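Local coordinates for protein TssK (Serratia sp. FS14, PDB 5Y0E) that forms part of the baseplate of the bacterial type VI secretion system, probably as a trimer that links the baseplate to the membrane-anchored part of the machine, at residues V99-T104 / W163-V168; T73-S78 / L149-M154; T94-V99 / L155-N160. All coordinates share one frame; numbering follows the deposited sequence.

All three contacts lie in the beta-rich part of the chain between helix 17-37 and the helices that begin at 197. Strand 96-103 runs through contacts 1 and 3, which share V99 and have centres about 10 Å apart. It lies between strands 142-155 and 163-174 in one mixed sheet. Contact 1 pairs it with 163-174, and contact 3 joins its start to the loop leaving 142-155. Contact 2 sets 142-155 against strand 74-78 of a second sheet; its centre is about 8 Å from that of contact 1 and 17 Å from that of contact 3. The chain order is 73-78, 94-99, 99-104, 149-154, 155-160, 163-168, so first segments all precede second ones, interlocking into one layered unit.

Contact 1: V99-T104 / W163-V168; sequences VLALPT and WTALGV
V99 sits across from G167, a non-hydrogen-bonded pair in an antiparallel sheet. The axes of strands 99-103 and 163-168 come within 4.4 Å, at 163° to each other. CB of V99 touches CB of A165 at 3.8 Å. L100 follows and pairs with L166 by two backbone hydrogen bonds. The one from L100 N to L166 O is 2.7 Å long and nearly straight, at 171°. The return bond, L166 N to L100 O, measures 2.8 Å. CB of L100 also meets CG2 of V168. The side chains of L100 and L166 point to the same face, where both pack on F45 and F75 of the second sheet, as in a beta sandwich. A101 turns back to the face of V99 and A165. Its CB lies 3.7 Å from CE3 of W163. L102 and T164 are again bonded both ways; L102 N to T164 O is 3.0 Å. P103 lies beside the indole of W163; W163 CG is anti to the carbonyl carbon (chi1 -57°). P103 CG stands over one face, offset toward the rim, 3.9 Å from the centroid of the six-membered ring, in a CH-pi contact. CD of P103 adds contact with CZ3 of W163. T104 ends the run with CG2 against W163 N, 3.6 Å away. The main chain sets the register, and side chains add apolar contact, much of it at W163.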
ATOM      1  N   VAL A  99      28.309  -7.128  11.566  1.00 41.66           N
ATOM      2  CA  VAL A  99      27.621  -7.628  10.386  1.00 41.80           C
ATOM      3  C   VAL A  99      27.612  -9.151  10.357  1.00 42.51           C
ATOM      4  O   VAL A  99      28.383  -9.821  11.037  1.00 45.50           O
ATOM      5  CB  VAL A  99      28.263  -7.110   9.095  1.00 40.01           C
ATOM      6  CG1 VAL A  99      28.265  -5.615   9.082  1.00 39.78           C
ATOM      7  CG2 VAL A  99      29.665  -7.660   8.973  1.00 44.09           C
ATOM      8  N   LEU A 100      26.711  -9.688   9.543  1.00 43.84           N
ATOM      9  CA  LEU A 100      26.736 -11.085   9.128  1.00 41.00           C
ATOM     10  C   LEU A 100      27.277 -11.120   7.714  1.00 41.91           C
ATOM     11  O   LEU A 100      26.758 -10.431   6.844  1.00 43.94           O
ATOM     12  CB  LEU A 100      25.342 -11.696   9.187  1.00 40.78           C
ATOM     13  CG  LEU A 100      25.213 -13.167   8.810  1.00 41.66           C
ATOM     14  CD1 LEU A 100      26.192 -13.976   9.610  1.00 42.80           C
ATOM     15  CD2 LEU A 100      23.806 -13.658   9.041  1.00 38.89           C
ATOM     16  N   ALA A 101      28.358 -11.837   7.499  1.00 41.53           N
ATOM     17  CA  ALA A 101      28.981 -11.825   6.206  1.00 44.67           C
ATOM     18  C   ALA A 101      29.259 -13.160   5.571  1.00 47.64           C
ATOM     19  O   ALA A 101      29.266 -14.165   6.205  1.00 48.76           O
ATOM     20  CB  ALA A 101      30.254 -11.028   6.280  1.00 45.06           C
ATOM     21  N   LEU A 102      29.502 -13.126   4.280  1.00 47.88           N
ATOM     22  CA  LEU A 102      29.776 -14.309   3.515  1.00 48.35           C
ATOM     23  C   LEU A 102      30.676 -13.906   2.410  1.00 49.51           C
ATOM     24  O   LEU A 102      30.521 -12.858   1.859  1.00 50.49           O
ATOM     25  CB  LEU A 102      28.496 -14.856   2.924  1.00 49.94           C
ATOM     26  CG  LEU A 102      28.685 -16.111   2.101  1.00 51.05           C
ATOM     27  CD1 LEU A 102      28.889 -17.277   3.032  1.00 49.03           C
ATOM     28  CD2 LEU A 102      27.515 -16.344   1.171  1.00 43.48           C
ATOM     29  N   PRO A 103      31.633 -14.746   2.079  1.00 47.43           N
ATOM     30  CA  PRO A 103      32.560 -14.437   1.011  1.00 48.36           C
ATOM     31  C   PRO A 103      31.879 -14.521  -0.314  1.00 50.53           C
ATOM     32  O   PRO A 103      30.976 -15.285  -0.481  1.00 47.58           O
ATOM     33  CB  PRO A 103      33.569 -15.552   1.110  1.00 49.51           C
ATOM     34  CG  PRO A 103      33.466 -16.022   2.488  1.00 49.80           C
ATOM     35  CD  PRO A 103      32.033 -15.936   2.814  1.00 46.56           C
ATOM     36  N   THR A 104      32.315 -13.710  -1.247  1.00 53.93           N
ATOM     37  CA  THR A 104      31.743 -13.722  -2.576  1.00 53.97           C
ATOM     38  C   THR A 104      32.317 -14.886  -3.376  1.00 56.57           C
ATOM     39  O   THR A 104      33.472 -15.274  -3.196  1.00 58.62           O
ATOM     40  CB  THR A 104      32.039 -12.411  -3.284  1.00 50.99           C
ATOM     41  OG1 THR A 104      33.433 -12.342  -3.547  1.00 53.35           O
ATOM     42  CG2 THR A 104      31.663 -11.238  -2.404  1.00 54.85           C
ATOM     43  N   TRP A 163      33.590  -9.830   0.349  1.00 51.14           N
ATOM     44  CA  TRP A 163      32.482 -10.253   1.180  1.00 48.11           C
ATOM     45  C   TRP A 163      31.263  -9.435   0.816  1.00 47.63           C
ATOM     46  O   TRP A 163      31.383  -8.298   0.362  1.00 49.58           O
ATOM     47  CB  TRP A 163      32.770 -10.067   2.669  1.00 47.90           C
ATOM     48  CG  TRP A 163      33.976 -10.759   3.174  1.00 50.54           C
ATOM     49  CD1 TRP A 163      35.278 -10.408   2.964  1.00 48.98           C
ATOM     50  CD2 TRP A 163      34.003 -11.923   4.001  1.00 48.26           C
ATOM     51  NE1 TRP A 163      36.109 -11.291   3.599  1.00 48.10           N
ATOM     52  CE2 TRP A 163      35.350 -12.229   4.244  1.00 48.43           C
ATOM     53  CE3 TRP A 163      33.023 -12.733   4.554  1.00 45.77           C
ATOM     54  CZ2 TRP A 163      35.731 -13.306   5.012  1.00 46.57           C
ATOM     55  CZ3 TRP A 163      33.404 -13.796   5.309  1.00 47.79           C
ATOM     56  CH2 TRP A 163      34.742 -14.076   5.536  1.00 48.29           C
ATOM     57  N   THR A 164      30.093 -10.033   0.987  1.00 45.93           N
ATOM     58  CA  THR A 164      28.878  -9.266   1.172  1.00 42.92           C
ATOM     59  C   THR A 164      28.420  -9.489   2.594  1.00 43.95           C
ATOM     60  O   THR A 164      28.821 -10.446   3.250  1.00 44.86           O
ATOM     61  CB  THR A 164      27.758  -9.646   0.199  1.00 43.36           C
ATOM     62  OG1 THR A 164      27.327 -10.984   0.448  1.00 49.44           O
ATOM     63  CG2 THR A 164      28.197  -9.496  -1.226  1.00 41.68           C
ATOM     64  N   ALA A 165      27.585  -8.586   3.079  1.00 43.13           N
ATOM     65  CA  ALA A 165      27.227  -8.654   4.481  1.00 42.45           C
ATOM     66  C   ALA A 165      25.898  -7.970   4.717  1.00 42.74           C
ATOM     67  O   ALA A 165      25.511  -7.060   3.987  1.00 43.77           O
ATOM     68  CB  ALA A 165      28.301  -8.010   5.355  1.00 42.33           C
ATOM     69  N   LEU A 166      25.227  -8.400   5.771  1.00 40.73           N
ATOM     70  CA  LEU A 166      24.025  -7.759   6.259  1.00 41.60           C
ATOM     71  C   LEU A 166      24.293  -7.237   7.659  1.00 41.96           C
ATOM     72  O   LEU A 166      24.892  -7.931   8.478  1.00 46.09           O
ATOM     73  CB  LEU A 166      22.842  -8.736   6.288  1.00 40.97           C
ATOM     74  CG  LEU A 166      22.428  -9.505   5.040  1.00 38.06           C
ATOM     75  CD1 LEU A 166      21.394 -10.530   5.393  1.00 39.01           C
ATOM     76  CD2 LEU A 166      21.896  -8.578   4.008  1.00 40.14           C
ATOM     77  N   GLY A 167      23.831  -6.028   7.953  1.00 39.50           N
ATOM     78  CA  GLY A 167      24.071  -5.460   9.263  1.00 37.42           C
ATOM     79  C   GLY A 167      23.194  -6.100  10.318  1.00 40.19           C
ATOM     80  O   GLY A 167      22.012  -6.333  10.107  1.00 43.75           O
ATOM     81  N   VAL A 168      23.776  -6.363  11.484  1.00 43.62           N
ATOM     82  CA  VAL A 168      23.084  -7.046  12.564  1.00 42.24           C
ATOM     83  C   VAL A 168      22.784  -6.111  13.730  1.00 43.79           C
ATOM     84  O   VAL A 168      21.689  -6.156  14.295  1.00 41.66           O
ATOM     85  CB  VAL A 168      23.895  -8.271  13.041  1.00 40.01           C
ATOM     86  CG1 VAL A 168      23.244  -8.913  14.253  1.00 38.42           C
ATOM     87  CG2 VAL A 168      24.076  -9.268  11.914  1.00 39.52           C
TER

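Contact 2: T73-S78 / L149-M154; sequences TPFRFS and LRLRLM
F75 and L149 bring the two backbones closest, with CA atoms 7.8 Å apart and no hydrogen bond between the segments. This is too far for strand pairing; the segments meet mainly through side chains. Segment 73-78 belongs to a three-stranded antiparallel sheet, and its residues meet L149 and L151, at an irregular break in strand 142-155 of the other sheet, as in a beta sandwich. L149 and L151 do the touching with their CD1 atoms. CD1 of L149 meets CB of F75 at 3.8 Å and the carbonyl O of P74 at 3.7 Å. T73 and L149 reach toward each other tip to tip, CG2 to CD1. CG of F75 lies between the backbone N and the carbonyl carbon (chi1 63°), which leaves CB, rather than the ring, nearest L149 CD1. The F75 side chain also packs on L166 of strand 163-174. The two leucines flank R150, the centre of an inverse gamma turn. T73 OG1 is hydrogen-bonded to D71 and R123. On the outer side, P74 packs on Y30 of the second subunit. L151 crosses F77 obliquely, with its CD1 3.9 Å from CD2 of the F77 ring and 4.1 Å from CB of F75.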
ATOM      1  N   THR A  73      22.534 -15.002  -1.987  1.00 45.29           N
ATOM      2  CA  THR A  73      22.604 -16.301  -1.362  1.00 41.71           C
ATOM      3  C   THR A  73      21.601 -16.401  -0.231  1.00 40.45           C
ATOM      4  O   THR A  73      21.725 -15.668   0.747  1.00 43.31           O
ATOM      5  CB  THR A  73      23.986 -16.532  -0.835  1.00 40.56           C
ATOM      6  OG1 THR A  73      24.914 -16.287  -1.882  1.00 39.64           O
ATOM      7  CG2 THR A  73      24.122 -17.947  -0.345  1.00 40.74           C
ATOM      8  N   PRO A  74      20.620 -17.285  -0.314  1.00 39.47           N
ATOM      9  CA  PRO A  74      19.730 -17.518   0.825  1.00 39.58           C
ATOM     10  C   PRO A  74      20.424 -18.298   1.917  1.00 40.02           C
ATOM     11  O   PRO A  74      21.360 -19.051   1.668  1.00 41.92           O
ATOM     12  CB  PRO A  74      18.592 -18.334   0.217  1.00 39.79           C
ATOM     13  CG  PRO A  74      19.180 -18.973  -0.968  1.00 38.73           C
ATOM     14  CD  PRO A  74      20.240 -18.074  -1.490  1.00 39.82           C
ATOM     15  N   PHE A  75      19.946 -18.123   3.142  1.00 39.23           N
ATOM     16  CA  PHE A  75      20.529 -18.792   4.287  1.00 35.68           C
ATOM     17  C   PHE A  75      19.470 -18.955   5.351  1.00 39.96           C
ATOM     18  O   PHE A  75      18.502 -18.204   5.413  1.00 45.66           O
ATOM     19  CB  PHE A  75      21.725 -18.029   4.880  1.00 37.81           C
ATOM     20  CG  PHE A  75      21.364 -16.682   5.424  1.00 40.22           C
ATOM     21  CD1 PHE A  75      20.929 -16.540   6.718  1.00 41.48           C
ATOM     22  CD2 PHE A  75      21.423 -15.570   4.619  1.00 38.04           C
ATOM     23  CE1 PHE A  75      20.565 -15.326   7.189  1.00 39.43           C
ATOM     24  CE2 PHE A  75      21.070 -14.362   5.095  1.00 38.08           C
ATOM     25  CZ  PHE A  75      20.638 -14.234   6.380  1.00 40.42           C
ATOM     26  N   ARG A  76      19.709 -19.925   6.220  1.00 39.84           N
ATOM     27  CA  ARG A  76      18.831 -20.244   7.328  1.00 44.72           C
ATOM     28  C   ARG A  76      19.632 -21.094   8.300  1.00 50.99           C
ATOM     29  O   ARG A  76      20.279 -22.051   7.882  1.00 57.28           O
ATOM     30  CB  ARG A  76      17.590 -20.992   6.843  1.00 49.48           C
ATOM     31  CG  ARG A  76      16.725 -21.535   7.952  1.00 55.97           C
ATOM     32  CD  ARG A  76      15.549 -22.324   7.401  1.00 65.88           C
ATOM     33  NE  ARG A  76      14.916 -21.616   6.294  1.00 70.15           N
ATOM     34  CZ  ARG A  76      13.916 -20.750   6.433  1.00 70.62           C
ATOM     35  NH1 ARG A  76      13.420 -20.488   7.636  1.00 66.63           N
ATOM     36  NH2 ARG A  76      13.407 -20.140   5.369  1.00 68.44           N
ATOM     37  N   PHE A  77      19.614 -20.740   9.580  1.00 49.77           N
ATOM     38  CA  PHE A  77      20.289 -21.558  10.570  1.00 48.12           C
ATOM     39  C   PHE A  77      19.584 -21.403  11.899  1.00 50.68           C
ATOM     40  O   PHE A  77      18.824 -20.465  12.116  1.00 52.21           O
ATOM     41  CB  PHE A  77      21.778 -21.217  10.700  1.00 50.81           C
ATOM     42  CG  PHE A  77      22.062 -19.838  11.234  1.00 52.14           C
ATOM     43  CD1 PHE A  77      21.903 -19.538  12.575  1.00 54.37           C
ATOM     44  CD2 PHE A  77      22.523 -18.853  10.398  1.00 51.02           C
ATOM     45  CE1 PHE A  77      22.169 -18.284  13.058  1.00 54.68           C
ATOM     46  CE2 PHE A  77      22.801 -17.596  10.879  1.00 52.59           C
ATOM     47  CZ  PHE A  77      22.622 -17.312  12.210  1.00 55.99           C
ATOM     48  N   SER A  78      19.852 -22.341  12.793  1.00 51.07           N
ATOM     49  CA  SER A  78      19.281 -22.284  14.125  1.00 53.24           C
ATOM     50  C   SER A  78      20.110 -23.155  15.043  1.00 57.67           C
ATOM     51  O   SER A  78      20.632 -24.187  14.636  1.00 58.31           O
ATOM     52  CB  SER A  78      17.834 -22.740  14.144  1.00 51.80           C
ATOM     53  OG  SER A  78      17.378 -22.790  15.472  1.00 58.80           O
ATOM     54  N   LEU A 149      27.331 -23.341   4.686  1.00 49.20           N
ATOM     55  CA  LEU A 149      27.657 -21.948   4.439  1.00 47.07           C
ATOM     56  C   LEU A 149      28.537 -21.338   5.482  1.00 46.48           C
ATOM     57  O   LEU A 149      28.206 -21.325   6.636  1.00 45.67           O
ATOM     58  CB  LEU A 149      26.394 -21.122   4.374  1.00 44.48           C
ATOM     59  CG  LEU A 149      25.740 -20.914   3.030  1.00 45.80           C
ATOM     60  CD1 LEU A 149      24.551 -20.027   3.235  1.00 47.01           C
ATOM     61  CD2 LEU A 149      26.690 -20.292   2.056  1.00 45.55           C
ATOM     62  N   ARG A 150      29.634 -20.758   5.045  1.00 46.08           N
ATOM     63  CA  ARG A 150      30.573 -20.142   5.942  1.00 47.14           C
ATOM     64  C   ARG A 150      30.235 -18.713   6.294  1.00 47.41           C
ATOM     65  O   ARG A 150      30.924 -17.793   5.939  1.00 46.19           O
ATOM     66  CB  ARG A 150      31.962 -20.253   5.365  1.00 48.58           C
ATOM     67  CG  ARG A 150      32.284 -21.681   5.000  1.00 50.34           C
ATOM     68  CD  ARG A 150      33.728 -22.025   5.186  1.00 49.81           C
ATOM     69  NE  ARG A 150      34.568 -20.957   4.724  1.00 54.29           N
ATOM     70  CZ  ARG A 150      35.492 -20.380   5.459  1.00 55.82           C
ATOM     71  NH1 ARG A 150      35.687 -20.770   6.676  1.00 60.41           N
ATOM     72  NH2 ARG A 150      36.212 -19.419   4.980  1.00 54.59           N
ATOM     73  N   LEU A 151      29.155 -18.568   7.032  1.00 47.71           N
ATOM     74  CA  LEU A 151      28.683 -17.305   7.479  1.00 46.65           C
ATOM     75  C   LEU A 151      29.551 -16.894   8.622  1.00 47.04           C
ATOM     76  O   LEU A 151      30.068 -17.702   9.344  1.00 49.76           O
ATOM     77  CB  LEU A 151      27.251 -17.423   7.935  1.00 43.31           C
ATOM     78  CG  LEU A 151      26.243 -17.703   6.858  1.00 44.19           C
ATOM     79  CD1 LEU A 151      24.886 -17.794   7.487  1.00 41.01           C
ATOM     80  CD2 LEU A 151      26.279 -16.595   5.851  1.00 44.17           C
ATOM     81  N   ARG A 152      29.700 -15.611   8.795  1.00 45.39           N
ATOM     82  CA  ARG A 152      30.548 -15.151   9.829  1.00 48.08           C
ATOM     83  C   ARG A 152      30.182 -13.803  10.390  1.00 48.44           C
ATOM     84  O   ARG A 152      29.868 -12.898   9.661  1.00 48.13           O
ATOM     85  CB  ARG A 152      31.939 -15.063   9.249  1.00 50.30           C
ATOM     86  CG  ARG A 152      32.934 -14.430  10.174  1.00 57.71           C
ATOM     87  CD  ARG A 152      34.175 -13.973   9.471  1.00 56.44           C
ATOM     88  NE  ARG A 152      34.953 -15.112   9.076  1.00 63.37           N
ATOM     89  CZ  ARG A 152      36.234 -15.048   8.798  1.00 68.38           C
ATOM     90  NH1 ARG A 152      36.844 -13.884   8.893  1.00 74.21           N
ATOM     91  NH2 ARG A 152      36.892 -16.126   8.418  1.00 64.54           N
ATOM     92  N   LEU A 153      30.196 -13.669  11.708  1.00 46.27           N
ATOM     93  CA  LEU A 153      29.943 -12.394  12.344  1.00 45.78           C
ATOM     94  C   LEU A 153      31.240 -11.636  12.416  1.00 44.39           C
ATOM     95  O   LEU A 153      32.229 -12.208  12.774  1.00 51.82           O
ATOM     96  CB  LEU A 153      29.410 -12.614  13.730  1.00 42.83           C
ATOM     97  CG  LEU A 153      28.083 -13.303  13.666  1.00 41.15           C
ATOM     98  CD1 LEU A 153      27.856 -14.103  14.909  1.00 46.19           C
ATOM     99  CD2 LEU A 153      26.982 -12.311  13.445  1.00 40.54           C
ATOM    100  N   MET A 154      31.241 -10.374  12.038  1.00 43.98           N
ATOM    101  CA  MET A 154      32.435  -9.557  12.052  1.00 49.38           C
ATOM    102  C   MET A 154      32.167  -8.060  12.168  1.00 50.77           C
ATOM    103  O   MET A 154      31.044  -7.645  12.217  1.00 48.83           O
ATOM    104  CB  MET A 154      33.289  -9.842  10.832  1.00 30.00           C
ATOM    105  CG  MET A 154      32.569  -9.895   9.521  1.00 30.00           C
ATOM    106  SD  MET A 154      33.684  -9.781   8.138  1.00 30.00           S
ATOM    107  CE  MET A 154      34.004 -11.487   7.907  1.00 30.00           C
TER

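Contact 3: T94-V99 / L155-N160; sequences TGENVV and LESELN
N97 O accepts a nearly straight hydrogen bond of 2.7 Å from E156 N, where strand 96-103 meets a short 3-10 turn at 156-158. Beside this bond V98 and L155 form the one antiparallel bridge between the segments, a non-hydrogen-bonded pair with CA atoms 4.6 Å apart. The chain then leaves strand 142-155 and crosses strand 96-103 to reach strand 163-174. E96 reaches the turn with its carboxylate. Its chain bends at chi2 (105°), which turns CD out of line, and OE2 receives the hydroxyl of S157 at OG, 3.0 Å away. That donor stands above the carboxylate plane, 49° out of it. S157 N gives the same OE2 a second, weak bond. E96 and L155 cross at about a right angle, and CG of E96 touches CD2 of L155. N97 and E156 lie side by side, pointing the same way. ND2 of N97 makes a weak bond to OE1 of E156 at 3.4 Å, with amide and carboxylate planes 86° apart. E96 OE2 and E156 OE1 are 5.7 Å apart, and donors from S157 and N97 may ease any repulsion. Further out, G95 and E96 both face V171 in a G1 beta bulge, and N97 OD1 has a weak bond from R170. L159 packs on the face carrying V99 and A165: its CD1 lies 4.3 Å from CG2 of V99, and its side chain also touches M154. The turn is held from within: E158 N bonds L155 O, and E158 OE1 accepts L155 N at 3.3 Å from above its carboxylate plane.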
ATOM      1  N   THR A  94      33.874   0.570  20.300  1.00 86.84           N
ATOM      2  CA  THR A  94      32.714   1.237  20.836  1.00 85.18           C
ATOM      3  C   THR A  94      32.113   1.946  19.658  1.00 81.60           C
ATOM      4  O   THR A  94      32.816   2.499  18.842  1.00 84.90           O
ATOM      5  CB  THR A  94      33.094   2.196  21.982  1.00 87.78           C
ATOM      6  OG1 THR A  94      33.300   1.444  23.177  1.00 87.83           O
ATOM      7  CG2 THR A  94      32.006   3.176  22.255  1.00 81.62           C
ATOM      8  N   GLY A  95      30.807   1.888  19.531  1.00 76.27           N
ATOM      9  CA  GLY A  95      30.182   2.527  18.412  1.00 74.21           C
ATOM     10  C   GLY A  95      30.635   1.890  17.128  1.00 72.73           C
ATOM     11  O   GLY A  95      30.929   2.566  16.176  1.00 75.82           O
ATOM     12  N   GLU A  96      30.712   0.576  17.104  1.00 68.71           N
ATOM     13  CA  GLU A  96      31.106  -0.114  15.889  1.00 67.84           C
ATOM     14  C   GLU A  96      29.975  -1.015  15.403  1.00 63.02           C
ATOM     15  O   GLU A  96      29.200  -1.550  16.196  1.00 60.34           O
ATOM     16  CB  GLU A  96      32.375  -0.923  16.121  1.00 70.88           C
ATOM     17  CG  GLU A  96      32.863  -1.658  14.894  1.00 70.32           C
ATOM     18  CD  GLU A  96      34.058  -1.002  14.265  1.00 73.87           C
ATOM     19  OE1 GLU A  96      34.868  -0.416  15.008  1.00 80.13           O
ATOM     20  OE2 GLU A  96      34.185  -1.072  13.029  1.00 71.46           O
ATOM     21  N   ASN A  97      29.876  -1.169  14.091  1.00 60.53           N
ATOM     22  CA  ASN A  97      28.829  -1.985  13.498  1.00 53.46           C
ATOM     23  C   ASN A  97      29.285  -3.425  13.336  1.00 50.90           C
ATOM     24  O   ASN A  97      30.395  -3.682  12.873  1.00 53.03           O
ATOM     25  CB  ASN A  97      28.411  -1.418  12.150  1.00 53.63           C
ATOM     26  CG  ASN A  97      27.440  -0.297  12.290  1.00 55.20           C
ATOM     27  OD1 ASN A  97      26.681  -0.258  13.243  1.00 56.87           O
ATOM     28  ND2 ASN A  97      27.443   0.616  11.341  1.00 54.58           N
ATOM     29  N   VAL A  98      28.416  -4.353  13.715  1.00 48.67           N
ATOM     30  CA  VAL A  98      28.627  -5.783  13.556  1.00 44.07           C
ATOM     31  C   VAL A  98      27.743  -6.292  12.425  1.00 40.93           C
ATOM     32  O   VAL A  98      26.558  -5.965  12.357  1.00 45.44           O
ATOM     33  CB  VAL A  98      28.310  -6.524  14.864  1.00 43.42           C
ATOM     34  CG1 VAL A  98      28.717  -7.967  14.762  1.00 45.05           C
ATOM     35  CG2 VAL A  98      29.009  -5.863  16.005  1.00 45.46           C
ATOM     36  N   VAL A  99      28.309  -7.128  11.566  1.00 41.66           N
ATOM     37  CA  VAL A  99      27.621  -7.628  10.386  1.00 41.80           C
ATOM     38  C   VAL A  99      27.612  -9.151  10.357  1.00 42.51           C
ATOM     39  O   VAL A  99      28.383  -9.821  11.037  1.00 45.50           O
ATOM     40  CB  VAL A  99      28.263  -7.110   9.095  1.00 40.01           C
ATOM     41  CG1 VAL A  99      28.265  -5.615   9.082  1.00 39.78           C
ATOM     42  CG2 VAL A  99      29.665  -7.660   8.973  1.00 44.09           C
ATOM     43  N   LEU A 155      33.211  -7.256  12.243  1.00 47.80           N
ATOM     44  CA  LEU A 155      33.059  -5.816  12.341  1.00 54.95           C
ATOM     45  C   LEU A 155      32.919  -5.211  10.957  1.00 52.92           C
ATOM     46  O   LEU A 155      33.561  -5.655  10.008  1.00 54.14           O
ATOM     47  CB  LEU A 155      34.255  -5.188  13.051  1.00 60.38           C
ATOM     48  CG  LEU A 155      34.624  -5.756  14.416  1.00 58.18           C
ATOM     49  CD1 LEU A 155      35.740  -4.954  15.018  1.00 61.42           C
ATOM     50  CD2 LEU A 155      33.416  -5.764  15.320  1.00 53.53           C
ATOM     51  N   GLU A 156      32.090  -4.178  10.850  1.00 50.83           N
ATOM     52  CA  GLU A 156      31.949  -3.509   9.569  1.00 51.32           C
ATOM     53  C   GLU A 156      33.292  -3.018   9.059  1.00 52.80           C
ATOM     54  O   GLU A 156      33.533  -3.013   7.850  1.00 54.09           O
ATOM     55  CB  GLU A 156      30.959  -2.355   9.686  1.00 55.79           C
ATOM     56  CG  GLU A 156      30.690  -1.612   8.390  1.00 53.64           C
ATOM     57  CD  GLU A 156      29.793  -0.413   8.595  1.00 58.60           C
ATOM     58  OE1 GLU A 156      30.204   0.535   9.287  1.00 64.02           O
ATOM     59  OE2 GLU A 156      28.666  -0.414   8.074  1.00 63.84           O
ATOM     60  N   SER A 157      34.189  -2.630   9.960  1.00 56.62           N
ATOM     61  CA  SER A 157      35.496  -2.149   9.536  1.00 54.11           C
ATOM     62  C   SER A 157      36.366  -3.250   8.942  1.00 56.95           C
ATOM     63  O   SER A 157      37.302  -2.945   8.200  1.00 58.81           O
ATOM     64  CB  SER A 157      36.214  -1.510  10.710  1.00 51.89           C
ATOM     65  OG  SER A 157      36.434  -2.460  11.718  1.00 54.92           O
ATOM     66  N   GLU A 158      36.094  -4.513   9.243  1.00 55.54           N
ATOM     67  CA  GLU A 158      36.913  -5.596   8.716  1.00 57.57           C
ATOM     68  C   GLU A 158      36.483  -6.057   7.328  1.00 57.40           C
ATOM     69  O   GLU A 158      37.070  -6.996   6.799  1.00 55.44           O
ATOM     70  CB  GLU A 158      36.911  -6.782   9.688  1.00 55.33           C
ATOM     71  CG  GLU A 158      37.509  -6.458  11.035  1.00 56.33           C
ATOM     72  CD  GLU A 158      37.246  -7.507  12.107  1.00 65.62           C
ATOM     73  OE1 GLU A 158      36.280  -8.296  11.992  1.00 59.33           O
ATOM     74  OE2 GLU A 158      38.013  -7.526  13.093  1.00 76.30           O
ATOM     75  N   LEU A 159      35.502  -5.410   6.716  1.00 58.62           N
ATOM     76  CA  LEU A 159      34.973  -5.851   5.436  1.00 57.76           C
ATOM     77  C   LEU A 159      35.854  -5.402   4.280  1.00 55.47           C
ATOM     78  O   LEU A 159      36.579  -4.415   4.368  1.00 54.35           O
ATOM     79  CB  LEU A 159      33.566  -5.299   5.217  1.00 53.84           C
ATOM     80  CG  LEU A 159      32.429  -6.061   5.869  1.00 52.88           C
ATOM     81  CD1 LEU A 159      31.147  -5.280   5.765  1.00 48.28           C
ATOM     82  CD2 LEU A 159      32.292  -7.408   5.202  1.00 53.08           C
ATOM     83  N   ASN A 160      35.745  -6.128   3.171  1.00 52.83           N
ATOM     84  CA  ASN A 160      36.243  -5.662   1.890  1.00 53.85           C
ATOM     85  C   ASN A 160      35.383  -6.265   0.790  1.00 53.23           C
ATOM     86  O   ASN A 160      34.415  -6.974   1.054  1.00 54.65           O
ATOM     87  CB  ASN A 160      37.720  -6.014   1.719  1.00 57.50           C
ATOM     88  CG  ASN A 160      37.976  -7.485   1.806  1.00 55.00           C
ATOM     89  OD1 ASN A 160      37.231  -8.298   1.274  1.00 52.83           O
ATOM     90  ND2 ASN A 160      39.041  -7.842   2.493  1.00 61.40           N
TER